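Local coordinates for nitrogenase molybdenum-iron protein beta chain (Clostridium pasteurianum, PDB 4WES), which reduces dinitrogen to ammonium as part of the nitrogenase complex, sharing the [8Fe-7S] cluster with the alpha chain of its alpha2beta2 tetramer, at residues 134-139 against 158-163. Residues are numbered along the deposited sequence; the frame is centred on the assembly and turned at random. Where two conformers were deposited one is given.
Sequences VIHTNT and VNYLSE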
loop_
_atom_site.group_PDB
_atom_site.type_symbol
_atom_site.label_atom_id
_atom_site.label_comp_id
_atom_site.label_asym_id
_atom_site.label_seq_id
_atom_site.Cartn_x
_atom_site.Cartn_y
_atom_site.Cartn_z
ATOM N N VAL B 134 9.316 34.473 26.021
ATOM C CA VAL B 134 8.209 33.612 26.504
ATOM C C VAL B 134 6.916 34.154 25.932
ATOM O O VAL B 134 6.591 35.325 26.113
ATOM C CB VAL B 134 8.119 33.603 28.049
ATOM C CG1 VAL B 134 6.956 32.709 28.494
ATOM C CG2 VAL B 134 9.428 33.144 28.684
ATOM N N ILE B 135 6.214 33.300 25.191
ATOM C CA ILE B 135 4.934 33.644 24.629
ATOM C C ILE B 135 3.875 32.666 25.135
ATOM O O ILE B 135 4.207 31.634 25.714
ATOM C CB ILE B 135 4.977 33.653 23.081
ATOM C CG1 ILE B 135 5.086 32.270 22.458
ATOM C CG2 ILE B 135 6.114 34.553 22.597
ATOM C CD1 ILE B 135 4.814 32.264 20.983
ATOM N N HIS B 136 2.607 32.986 24.924
ATOM C CA HIS B 136 1.549 32.069 25.367
ATOM C C HIS B 136 0.315 32.157 24.495
ATOM O O HIS B 136 0.081 33.155 23.794
ATOM C CB HIS B 136 1.122 32.319 26.828
ATOM C CG HIS B 136 0.011 33.305 26.982
ATOM N ND1 HIS B 136 0.175 34.677 26.894
ATOM C CD2 HIS B 136 -1.297 33.094 27.213
ATOM C CE1 HIS B 136 -0.995 35.264 27.064
ATOM N NE2 HIS B 136 -1.906 34.325 27.252
ATOM N N THR B 137 -0.486 31.092 24.573
ATOM C CA THR B 137 -1.878 31.108 24.186
ATOM C C THR B 137 -2.700 30.419 25.277
ATOM O O THR B 137 -2.141 29.885 26.218
ATOM C CB THR B 137 -2.125 30.468 22.813
ATOM O OG1 THR B 137 -3.477 30.685 22.426
ATOM C CG2 THR B 137 -1.819 29.013 22.818
ATOM N N ASN B 138 -4.021 30.514 25.154
ATOM C CA ASN B 138 -4.963 29.852 26.065
ATOM C C ASN B 138 -5.710 28.786 25.294
ATOM O O ASN B 138 -6.312 29.072 24.243
ATOM C CB ASN B 138 -5.956 30.872 26.653
ATOM C CG ASN B 138 -5.265 31.904 27.509
ATOM O OD1 ASN B 138 -4.818 32.965 27.013
ATOM N ND2 ASN B 138 -5.123 31.604 28.790
ATOM N N THR B 139 -5.660 27.565 25.794
ATOM C CA THR B 139 -6.148 26.374 25.086
ATOM C C THR B 139 -7.032 25.494 25.973
ATOM O O THR B 139 -6.686 24.361 26.288
ATOM C CB THR B 139 -4.954 25.590 24.510
ATOM O OG1 THR B 139 -3.952 25.388 25.509
ATOM C CG2 THR B 139 -4.333 26.333 23.350
ATOM N N VAL B 158 1.321 35.413 16.561
ATOM C CA VAL B 158 1.050 36.745 16.000
ATOM C C VAL B 158 1.006 37.804 17.096
ATOM O O VAL B 158 1.624 38.876 16.988
ATOM C CB VAL B 158 -0.264 36.769 15.202
ATOM C CG1 VAL B 158 -0.584 38.186 14.741
ATOM C CG2 VAL B 158 -0.217 35.854 13.983
ATOM N N ASN B 159 0.267 37.516 18.158
ATOM C CA ASN B 159 0.084 38.472 19.250
ATOM C C ASN B 159 1.417 38.943 19.813
ATOM O O ASN B 159 1.609 40.138 20.041
ATOM C CB ASN B 159 -0.664 37.857 20.419
ATOM C CG ASN B 159 -2.169 37.740 20.211
ATOM O OD1 ASN B 159 -2.773 38.397 19.369
ATOM N ND2 ASN B 159 -2.783 36.868 21.014
ATOM N N TYR B 160 2.355 38.029 20.029
ATOM C CA TYR B 160 3.634 38.381 20.637
ATOM C C TYR B 160 4.704 38.818 19.680
ATOM O O TYR B 160 5.516 39.655 20.063
ATOM C CB TYR B 160 4.180 37.178 21.419
ATOM C CG TYR B 160 3.591 36.996 22.809
ATOM C CD1 TYR B 160 2.387 36.326 23.009
ATOM C CD2 TYR B 160 4.229 37.504 23.930
ATOM C CE1 TYR B 160 1.863 36.154 24.278
ATOM C CE2 TYR B 160 3.730 37.332 25.203
ATOM C CZ TYR B 160 2.534 36.647 25.381
ATOM O OH TYR B 160 2.071 36.470 26.657
ATOM N N LEU B 161 4.731 38.258 18.462
ATOM C CA LEU B 161 5.895 38.436 17.602
ATOM C C LEU B 161 5.712 39.338 16.374
ATOM O O LEU B 161 6.608 40.102 16.031
ATOM C CB LEU B 161 6.433 37.074 17.176
ATOM C CG LEU B 161 6.824 36.165 18.318
ATOM C CD1 LEU B 161 7.353 34.861 17.761
ATOM C CD2 LEU B 161 7.817 36.786 19.295
ATOM N N SER B 162 4.587 39.208 15.672
ATOM C CA SER B 162 4.484 39.871 14.372
ATOM C C SER B 162 4.575 41.386 14.523
ATOM O O SER B 162 3.884 41.960 15.361
ATOM C CB SER B 162 3.161 39.549 13.712
ATOM O OG SER B 162 2.997 38.137 13.540
ATOM N N GLU B 163 5.377 42.016 13.678
ATOM C CA GLU B 163 5.495 43.490 13.741
ATOM C C GLU B 163 5.683 44.088 12.367
ATOM O O GLU B 163 6.497 43.583 11.561
ATOM C CB GLU B 163 6.618 43.933 14.673
ATOM C CG GLU B 163 6.839 45.444 14.633
ATOM C CD GLU B 163 7.793 45.974 15.691
ATOM O OE1 GLU B 163 8.496 45.163 16.332
ATOM O OE2 GLU B 163 7.843 47.213 15.870
HETATM O O HOH W 1 -1.765 35.204 23.221
#
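Ile135 and Tyr160 bring the two backbones to 6.3 Å between their CA atoms, where the C-terminal part of helix 146-161 meets strand 133-136. This strand is outermost, within the chain, in the parallel four-stranded beta sheet of an alpha/beta domain; its backbone pairs with strand 99-104, and the helix that follows it folds back so that its C-terminal end packs on it. Tyr160 carries most of the contact, its ring lying across the strand. Ile135 CA stands 3.7 Å from the centroid of that ring, only 3° off the normal, a CH-pi contact over the face. Ile135 CG2, anti to the carbonyl carbon, reaches 3.5 Å from Tyr160 CB and also approaches Leu161 CD2 more loosely. Helix 115-125 borders the contact, with Ile119 against Tyr160 and Leu115 and Pro116 against His136. The imidazole of His136 and the phenol of Tyr160 meet rim to rim, planes at 82°. A water accepts a hydrogen bond from Asn159 ND2 and donates one to His136 O. On the far side of the imidazole, NE2 gives a weak, bent hydrogen bond to Asn138 OD1. His136 ND1 and Tyr160 OH share a short hydrogen bond of 2.6 Å, bent to 155°, with the hydroxyl in the imidazole plane at its edge.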